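Local coordinates for HTH-type transcriptional regulator ascG (Escherichia coli, PDB 3BRQ), which represses transcription of the cryptic asc operon, acting as a sequence-specific DNA-binding regulator of the LacI family, at residues B[20-26]-B[78-84]; B[133-139]-B[291-295]; B[261-265]-B[277-281]. All coordinates share one frame; numbering follows the deposited sequence.

Interaction 1: residues B[20-26]-B[78-84]. With SO4 (sulfate ion), chain F.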
loop_
_atom_site.group_PDB
_atom_site.type_symbol
_atom_site.label_atom_id
_atom_site.label_comp_id
_atom_site.label_asym_id
_atom_site.label_seq_id
_atom_site.Cartn_x
_atom_site.Cartn_y
_atom_site.Cartn_z
ATOM N N GLN B 20 22.963 -11.870 13.232
ATOM C CA GLN B 20 21.685 -12.010 13.907
ATOM C C GLN B 20 20.570 -11.639 12.952
ATOM O O GLN B 20 20.717 -10.713 12.142
ATOM C CB GLN B 20 21.611 -11.087 15.105
ATOM C CG GLN B 20 22.294 -11.612 16.327
ATOM C CD GLN B 20 22.145 -10.656 17.481
ATOM O OE1 GLN B 20 21.875 -9.462 17.282
ATOM N NE2 GLN B 20 22.299 -11.168 18.698
ATOM N N THR B 21 19.465 -12.368 13.040
ATOM C CA THR B 21 18.379 -12.167 12.100
ATOM C C THR B 21 17.127 -11.789 12.884
ATOM O O THR B 21 16.850 -12.417 13.908
ATOM C CB THR B 21 18.188 -13.454 11.285
ATOM O OG1 THR B 21 19.347 -13.655 10.460
ATOM C CG2 THR B 21 16.956 -13.388 10.406
ATOM N N LEU B 22 16.403 -10.764 12.421
ATOM C CA LEU B 22 15.105 -10.394 12.987
ATOM C C LEU B 22 13.977 -10.928 12.107
ATOM O O LEU B 22 13.891 -10.645 10.901
ATOM C CB LEU B 22 14.942 -8.867 13.067
ATOM C CG LEU B 22 15.104 -8.116 14.372
ATOM C CD1 LEU B 22 15.364 -6.646 14.111
ATOM C CD2 LEU B 22 13.798 -8.289 15.223
ATOM N N GLY B 23 13.098 -11.697 12.719
ATOM C CA GLY B 23 11.983 -12.304 12.005
ATOM C C GLY B 23 10.703 -11.519 12.160
ATOM O O GLY B 23 10.311 -11.128 13.297
ATOM N N LEU B 24 10.001 -11.315 11.048
ATOM C CA LEU B 24 8.702 -10.638 11.072
ATOM C C LEU B 24 7.621 -11.592 10.575
ATOM O O LEU B 24 7.819 -12.261 9.553
ATOM C CB LEU B 24 8.714 -9.413 10.154
ATOM C CG LEU B 24 9.325 -8.110 10.673
ATOM C CD1 LEU B 24 10.385 -8.291 11.757
ATOM C CD2 LEU B 24 9.860 -7.266 9.493
ATOM N N VAL B 25 6.481 -11.654 11.284
ATOM C CA VAL B 25 5.344 -12.501 10.830
ATOM C C VAL B 25 4.163 -11.521 10.651
ATOM O O VAL B 25 3.817 -10.816 11.594
ATOM C CB VAL B 25 4.914 -13.591 11.884
ATOM C CG1 VAL B 25 3.641 -14.330 11.392
ATOM C CG2 VAL B 25 5.975 -14.616 12.026
ATOM N N VAL B 26 3.567 -11.467 9.468
ATOM C CA VAL B 26 2.485 -10.536 9.153
ATOM C C VAL B 26 1.447 -11.287 8.310
ATOM O O VAL B 26 1.789 -12.028 7.386
ATOM C CB VAL B 26 2.959 -9.291 8.410
ATOM C CG1 VAL B 26 1.799 -8.369 8.054
ATOM C CG2 VAL B 26 4.005 -8.534 9.244
ATOM N N CYS B 78 15.981 -17.446 13.306
ATOM C CA CYS B 78 15.765 -16.063 13.742
ATOM C C CYS B 78 16.020 -15.918 15.237
ATOM O O CYS B 78 15.574 -16.736 16.043
ATOM C CB CYS B 78 14.357 -15.570 13.410
ATOM S SG CYS B 78 14.152 -15.391 11.649
ATOM N N ASP B 79 16.722 -14.853 15.596
ATOM C CA ASP B 79 17.131 -14.591 16.986
ATOM C C ASP B 79 16.053 -13.860 17.808
ATOM O O ASP B 79 16.004 -14.003 19.013
ATOM C CB ASP B 79 18.440 -13.805 16.964
ATOM C CG ASP B 79 19.531 -14.527 16.153
ATOM O OD1 ASP B 79 20.154 -15.425 16.729
ATOM O OD2 ASP B 79 19.713 -14.256 14.938
ATOM N N ALA B 80 15.188 -13.096 17.127
ATOM C CA ALA B 80 14.046 -12.404 17.722
ATOM C C ALA B 80 12.886 -12.371 16.730
ATOM O O ALA B 80 13.108 -12.321 15.496
ATOM C CB ALA B 80 14.425 -10.979 18.060
ATOM N N ILE B 81 11.651 -12.330 17.254
ATOM C CA ILE B 81 10.476 -12.282 16.361
ATOM C C ILE B 81 9.574 -11.074 16.670
ATOM O O ILE B 81 9.309 -10.763 17.841
ATOM C CB ILE B 81 9.670 -13.602 16.470
ATOM C CG1 ILE B 81 10.585 -14.814 16.231
ATOM C CG2 ILE B 81 8.428 -13.641 15.486
ATOM C CD1 ILE B 81 10.851 -15.001 14.729
HETATM N N MSE B 82 9.109 -10.387 15.637
HETATM C CA MSE B 82 7.992 -9.432 15.802
HETATM C C MSE B 82 6.780 -10.078 15.164
HETATM O O MSE B 82 6.794 -10.326 13.965
HETATM C CB MSE B 82 8.251 -8.096 15.099
HETATM C CG MSE B 82 7.039 -7.082 15.289
HETATM SE SE MSE B 82 6.879 -5.786 13.874
HETATM C CE MSE B 82 6.123 -7.020 12.507
ATOM N N ILE B 83 5.724 -10.347 15.950
ATOM C CA ILE B 83 4.491 -10.884 15.342
ATOM C C ILE B 83 3.456 -9.747 15.184
ATOM O O ILE B 83 3.193 -9.023 16.120
ATOM C CB ILE B 83 3.959 -12.138 16.098
ATOM C CG1 ILE B 83 2.542 -12.545 15.667
ATOM C CG2 ILE B 83 3.896 -11.917 17.586
ATOM C CD1 ILE B 83 2.520 -13.261 14.293
ATOM N N TYR B 84 2.942 -9.540 13.968
ATOM C CA TYR B 84 1.761 -8.693 13.803
ATOM C C TYR B 84 0.518 -9.545 13.382
ATOM O O TYR B 84 0.300 -9.784 12.213
ATOM C CB TYR B 84 2.109 -7.545 12.859
ATOM C CG TYR B 84 0.974 -6.633 12.439
ATOM C CD1 TYR B 84 -0.261 -6.626 13.108
ATOM C CD2 TYR B 84 1.147 -5.780 11.337
ATOM C CE1 TYR B 84 -1.307 -5.817 12.680
ATOM C CE2 TYR B 84 0.133 -4.939 10.929
ATOM C CZ TYR B 84 -1.081 -4.954 11.626
ATOM O OH TYR B 84 -2.069 -4.117 11.180
HETATM S S SO4 F . -5.690 -5.619 11.680
HETATM O O1 SO4 F . -6.136 -5.175 12.960
HETATM O O2 SO4 F . -5.312 -7.055 11.771
HETATM O O3 SO4 F . -6.639 -5.278 10.652
HETATM O O4 SO4 F . -4.559 -4.769 11.328
#

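Interaction 2: residues B[133-139]-B[291-295]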
loop_
_atom_site.group_PDB
_atom_site.type_symbol
_atom_site.label_atom_id
_atom_site.label_comp_id
_atom_site.label_asym_id
_atom_site.label_seq_id
_atom_site.Cartn_x
_atom_site.Cartn_y
_atom_site.Cartn_z
ATOM N N GLU B 133 -15.113 14.492 19.059
ATOM C CA GLU B 133 -14.848 15.756 18.401
ATOM C C GLU B 133 -16.002 16.171 17.504
ATOM O O GLU B 133 -16.371 17.362 17.460
ATOM C CB GLU B 133 -13.566 15.662 17.597
ATOM C CG GLU B 133 -13.164 17.004 16.948
ATOM C CD GLU B 133 -11.692 17.126 16.638
ATOM O OE1 GLU B 133 -11.343 18.030 15.823
ATOM O OE2 GLU B 133 -10.877 16.354 17.207
ATOM N N LEU B 134 -16.588 15.197 16.790
ATOM C CA LEU B 134 -17.764 15.475 16.009
ATOM C C LEU B 134 -18.895 15.877 16.912
ATOM O O LEU B 134 -19.548 16.882 16.628
ATOM C CB LEU B 134 -18.187 14.270 15.121
ATOM C CG LEU B 134 -17.221 13.850 14.033
ATOM C CD1 LEU B 134 -17.636 12.499 13.358
ATOM C CD2 LEU B 134 -17.028 14.911 12.975
ATOM N N ILE B 135 -19.160 15.112 17.975
ATOM C CA ILE B 135 -20.259 15.439 18.902
ATOM C C ILE B 135 -20.118 16.844 19.515
ATOM O O ILE B 135 -21.091 17.618 19.589
ATOM C CB ILE B 135 -20.423 14.415 20.038
ATOM C CG1 ILE B 135 -20.707 13.010 19.470
ATOM C CG2 ILE B 135 -21.549 14.882 21.043
ATOM C CD1 ILE B 135 -20.639 11.864 20.490
ATOM N N ASN B 136 -18.909 17.188 19.938
ATOM C CA ASN B 136 -18.668 18.516 20.530
ATOM C C ASN B 136 -18.697 19.656 19.510
ATOM O O ASN B 136 -18.971 20.802 19.896
ATOM C CB ASN B 136 -17.382 18.520 21.364
ATOM C CG ASN B 136 -17.504 17.656 22.611
ATOM O OD1 ASN B 136 -16.692 16.733 22.824
ATOM N ND2 ASN B 136 -18.541 17.915 23.429
ATOM N N ALA B 137 -18.442 19.348 18.225
ATOM C CA ALA B 137 -18.705 20.304 17.136
ATOM C C ALA B 137 -20.193 20.401 16.744
ATOM O O ALA B 137 -20.535 21.126 15.814
ATOM C CB ALA B 137 -17.831 20.036 15.911
ATOM N N GLY B 138 -21.076 19.720 17.485
ATOM C CA GLY B 138 -22.509 19.782 17.226
ATOM C C GLY B 138 -23.186 18.632 16.468
ATOM O O GLY B 138 -24.369 18.696 16.175
ATOM N N HIS B 139 -22.450 17.565 16.179
ATOM C CA HIS B 139 -23.010 16.450 15.399
ATOM C C HIS B 139 -23.653 15.435 16.304
ATOM O O HIS B 139 -22.951 14.788 17.054
ATOM C CB HIS B 139 -21.904 15.785 14.598
ATOM C CG HIS B 139 -21.395 16.611 13.460
ATOM N ND1 HIS B 139 -22.124 16.817 12.311
ATOM C CD2 HIS B 139 -20.224 17.263 13.281
ATOM C CE1 HIS B 139 -21.423 17.557 11.472
ATOM N NE2 HIS B 139 -20.254 17.812 12.024
ATOM N N LEU B 291 -14.146 18.215 7.083
ATOM C CA LEU B 291 -14.770 18.322 8.381
ATOM C C LEU B 291 -15.153 19.775 8.690
ATOM O O LEU B 291 -14.299 20.666 8.595
ATOM C CB LEU B 291 -13.837 17.744 9.449
ATOM C CG LEU B 291 -14.250 17.831 10.930
ATOM C CD1 LEU B 291 -15.451 16.970 11.190
ATOM C CD2 LEU B 291 -13.077 17.373 11.787
ATOM N N ILE B 292 -16.431 19.982 9.055
ATOM C CA ILE B 292 -16.929 21.238 9.642
ATOM C C ILE B 292 -18.213 21.024 10.471
ATOM O O ILE B 292 -18.735 19.918 10.526
ATOM C CB ILE B 292 -17.235 22.269 8.571
ATOM C CG1 ILE B 292 -18.483 21.870 7.783
ATOM C CG2 ILE B 292 -16.005 22.509 7.665
ATOM C CD1 ILE B 292 -19.119 23.019 7.013
ATOM N N ALA B 293 -18.738 22.066 11.115
ATOM C CA ALA B 293 -19.993 21.913 11.905
ATOM C C ALA B 293 -21.200 21.577 10.997
ATOM O O ALA B 293 -21.131 21.785 9.780
ATOM C CB ALA B 293 -20.275 23.173 12.742
ATOM N N PRO B 294 -22.309 21.071 11.575
ATOM C CA PRO B 294 -23.476 20.853 10.690
ATOM C C PRO B 294 -24.103 22.212 10.264
ATOM O O PRO B 294 -23.604 23.274 10.687
ATOM C CB PRO B 294 -24.428 19.996 11.555
ATOM C CG PRO B 294 -24.015 20.240 12.955
ATOM C CD PRO B 294 -22.587 20.717 12.978
ATOM N N SER B 295 -25.153 22.193 9.429
ATOM C CA SER B 295 -25.782 23.450 8.946
ATOM C C SER B 295 -27.165 23.745 9.556
ATOM O O SER B 295 -28.095 22.934 9.456
ATOM C CB SER B 295 -25.846 23.495 7.409
ATOM O OG SER B 295 -26.499 22.353 6.872
#

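Interaction 3: residues B[261-265]-B[277-281]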
loop_
_atom_site.group_PDB
_atom_site.type_symbol
_atom_site.label_atom_id
_atom_site.label_comp_id
_atom_site.label_asym_id
_atom_site.label_seq_id
_atom_site.Cartn_x
_atom_site.Cartn_y
_atom_site.Cartn_z
ATOM N N GLU B 261 10.047 1.639 17.978
ATOM C CA GLU B 261 9.946 1.070 19.329
ATOM C C GLU B 261 10.075 -0.446 19.381
ATOM O O GLU B 261 10.954 -0.966 20.037
ATOM C CB GLU B 261 8.634 1.442 19.996
ATOM C CG GLU B 261 8.605 1.036 21.439
ATOM C CD GLU B 261 9.413 1.993 22.317
ATOM O OE1 GLU B 261 10.155 2.878 21.797
ATOM O OE2 GLU B 261 9.271 1.870 23.537
ATOM N N ILE B 262 9.151 -1.170 18.748
ATOM C CA ILE B 262 9.223 -2.641 18.762
ATOM C C ILE B 262 10.507 -3.200 18.138
ATOM O O ILE B 262 11.110 -4.116 18.668
ATOM C CB ILE B 262 7.943 -3.269 18.092
ATOM C CG1 ILE B 262 7.742 -4.724 18.594
ATOM C CG2 ILE B 262 8.007 -3.126 16.562
ATOM C CD1 ILE B 262 6.377 -5.270 18.193
ATOM N N ILE B 263 10.966 -2.664 17.008
ATOM C CA ILE B 263 12.193 -3.228 16.449
ATOM C C ILE B 263 13.383 -2.838 17.311
ATOM O O ILE B 263 14.276 -3.648 17.563
ATOM C CB ILE B 263 12.422 -2.791 14.983
ATOM C CG1 ILE B 263 11.322 -3.323 14.033
ATOM C CG2 ILE B 263 13.825 -3.182 14.512
ATOM C CD1 ILE B 263 11.014 -4.816 14.066
ATOM N N GLY B 264 13.398 -1.586 17.778
ATOM C CA GLY B 264 14.502 -1.111 18.630
ATOM C C GLY B 264 14.600 -1.939 19.913
ATOM O O GLY B 264 15.704 -2.371 20.302
ATOM N N ARG B 265 13.453 -2.182 20.549
ATOM C CA ARG B 265 13.421 -3.067 21.707
ATOM C C ARG B 265 13.874 -4.492 21.436
ATOM O O ARG B 265 14.585 -5.066 22.255
ATOM C CB ARG B 265 12.047 -3.060 22.370
ATOM C CG ARG B 265 11.747 -1.723 23.053
ATOM C CD ARG B 265 10.677 -1.914 24.106
ATOM N NE ARG B 265 9.939 -0.688 24.453
ATOM C CZ ARG B 265 8.786 -0.677 25.145
ATOM N NH1 ARG B 265 8.229 -1.827 25.555
ATOM N NH2 ARG B 265 8.166 0.478 25.419
ATOM N N PRO B 277 8.666 -1.436 30.684
ATOM C CA PRO B 277 7.259 -1.118 30.436
ATOM C C PRO B 277 7.019 -0.375 29.127
ATOM O O PRO B 277 7.898 0.380 28.680
ATOM C CB PRO B 277 6.895 -0.216 31.611
ATOM C CG PRO B 277 7.821 -0.636 32.690
ATOM C CD PRO B 277 9.108 -0.902 31.985
ATOM N N PRO B 278 5.824 -0.589 28.527
ATOM C CA PRO B 278 5.383 -0.120 27.204
ATOM C C PRO B 278 5.157 1.392 27.038
ATOM O O PRO B 278 4.302 1.968 27.720
ATOM C CB PRO B 278 4.035 -0.848 27.025
ATOM C CG PRO B 278 3.533 -1.060 28.412
ATOM C CD PRO B 278 4.769 -1.392 29.186
ATOM N N LYS B 279 5.911 2.027 26.144
ATOM C CA LYS B 279 5.463 3.295 25.550
ATOM C C LYS B 279 4.234 2.940 24.733
ATOM O O LYS B 279 4.369 2.266 23.716
ATOM C CB LYS B 279 6.515 3.866 24.588
ATOM C CG LYS B 279 7.571 4.733 25.239
ATOM C CD LYS B 279 8.454 5.445 24.206
ATOM C CE LYS B 279 9.405 6.419 24.911
ATOM N NZ LYS B 279 10.589 6.767 24.070
ATOM N N THR B 280 3.044 3.319 25.191
ATOM C CA THR B 280 1.831 3.100 24.391
ATOM C C THR B 280 1.521 4.326 23.515
ATOM O O THR B 280 2.035 5.434 23.742
ATOM C CB THR B 280 0.573 2.751 25.229
ATOM O OG1 THR B 280 0.241 3.874 26.052
ATOM C CG2 THR B 280 0.789 1.493 26.098
ATOM N N PHE B 281 0.657 4.099 22.532
ATOM C CA PHE B 281 0.511 5.007 21.399
ATOM C C PHE B 281 -0.962 5.358 21.178
ATOM O O PHE B 281 -1.866 4.699 21.721
ATOM C CB PHE B 281 1.158 4.387 20.153
ATOM C CG PHE B 281 2.654 4.224 20.273
ATOM C CD1 PHE B 281 3.512 5.210 19.821
ATOM C CD2 PHE B 281 3.209 3.098 20.885
ATOM C CE1 PHE B 281 4.912 5.074 19.945
ATOM C CE2 PHE B 281 4.621 2.956 21.007
ATOM C CZ PHE B 281 5.459 3.954 20.530
#

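Interaction 1: residues B[20-26]-B[78-84]
T21 to V26 and A80 to Y84 lie side by side as neighbouring parallel strands. They belong to the five-stranded parallel sheet of one lobe of a LacI-type, periplasmic-binding-protein-like fold. Strand 53-60 flanks 21-26 on its other edge.

Four backbone bonds join the strands. G23 N binds A80 O, M82 N binds G23 O, V25 N binds M82 O and Y84 N binds V25 O.

The polar side-chain contact sits at the start of the pair. D79 OD2 accepts T21 N at 2.7 Å through its anti lone pair, with an N-H...O angle of 164°. D79 N returns a bond to T21 O at 3.0 Å. One aspartate thus holds both backbone polar atoms of T21. T21 O is taken by D79, and A80 N is buried here with no partner in the model. T21 OG1 turns to another target, Y72 OH of the second subunit.

The apolar contacts fall on two faces. L22, L24, V26, A80 and M82 share the face covered by helices 36-49 and 255-270. The selenomethionine M82 bends at its third torsion (chi3 75°), and its CE meets L24 CG at 3.8 Å and V26 CG2 at 4.2 Å. On the other face, under helix 63-75, V25 and I83 run alongside each other, pointing the same way. V25 CG1 and I83 CD1 are tight at 3.3 Å. G23 has no side chain; a CB there would point to the side of V25 and I83 and clash with I81 CD1.

The Y84 hydroxyl reaches a sulfate, probably from the crystallisation liquor, that is also bound by T153, S151, G33 and R86. Y84 OH also bonds to I34 N. Sulfate O4 lies near the ring plane at its edge, 2.6 Å from Y84 OH.

Interaction 2: residues B[133-139]-B[291-295]
The H139 imidazole meets P294 over one face and I292 at its edge. P294 CD stands 3.8 Å from the ring centroid, 16° off the normal, in a CH-pi contact. At the edge, close to the ring plane, H139 NE2 donates to I292 O at 3.0 Å. The N-H...O angle is 153°, and the donor is tilted somewhat from the carbonyl plane. The second ring nitrogen, ND1, is hydrogen-bonded to S202 OG, so both nitrogens are engaged, which probably fixes the ring's rotation. With CG anti to the carbonyl carbon (chi1 -71°), the ring swings toward the tail and NE2 reaches I292 O.

The turn just before H139 ends helix 123-136. G138, with positive phi, is the C-prime residue of a Schellman motif: H139 N bonds to L134 O and G138 N to I135 O. P294 also packs on this turn, its CD 3.5 Å from A137 O and its CG 3.6 Å from G138 O. A293 CB also lies 3.7 Å from A137 O.

L134 and L291 add an apolar patch, their side chains crossing at a slant; both reach I233 of strand 231-235. The modelled spacing of their methyls is doubtful. E133 OE1 is salt-bridged to R287.

The contact therefore fastens the C-terminal tail to a helix end in the lobe with the six-stranded mixed sheet. I292 O also accepts a bond from S231 OG. Since NE2 acts as donor, it must carry a hydrogen here, which fits either a neutral or a protonated ring.

Interaction 3: residues B[261-265]-B[277-281]
E261 and R265 face K279 and its neighbours where helix 255-270 meets the loop leading to strand 284-286. In this LacI-type, two-lobed fold, the helix packs on the five-stranded parallel sheet, while strand 284-286 belongs to the mixed sheet of the other lobe. The loop is thus on one of the chain's passages between lobes.

The close-knit part is centred on an i to i+4 salt bridge along the helix. R265 NH2 donates to E261 OE2 at 2.6 Å, and R265 NE adds a weak bond to the same oxygen. OE2 uses its anti lone pair and sits 22° out of the guanidinium plane. E261 reaches this position by a bend at its second torsion (chi2 77°). The edge of the guanidinium also lies against the loop: P278 CA and K279 N are near its plane. K279 N and R265 NH2 are 2.8 Å apart, but both are donors, so the pair is no hydrogen bond.

F281 meets the base of the E261 side chain. Its CZ is 4.1 Å from E261 CB, and its side chain also rests on V119, P254, E257 and M258.

With a leucine in place of R265, E261 OE2 would lose both donors, and the carboxylate is likely to become freer to turn beside K279.

The loose side is the solvent side, where P277 and K279 are exposed. K279 is extended beyond CG and crosses E261 at about a right angle. The contact there is made by its carbons, K279 CB lying 3.6 Å from E261 OE2. The opposite charges probably attract only weakly, K279 NZ being 4.5 Å from E261 OE1, beyond a salt bridge.

Interaction 1 is the core contact of the three, interaction 2 is partly buried and interaction 3 lies at the surface. Interactions 1 and 3 share a lobe. Helix 255-270 joins them, its buried side packing on the sheet through M82 CG and I262 CD1, 3.5 Å apart, while its outer side carries the charged pair. Interaction 2 belongs to the other lobe, with nearest atoms about 23 Å from interaction 1 and about 15 Å from interaction 3. Chemistry follows place. Backbone bonds and aliphatic packing dominate the sheet, an imidazole and a proline join tail to helix end, and salt-bridged side chains meet the exposed loop.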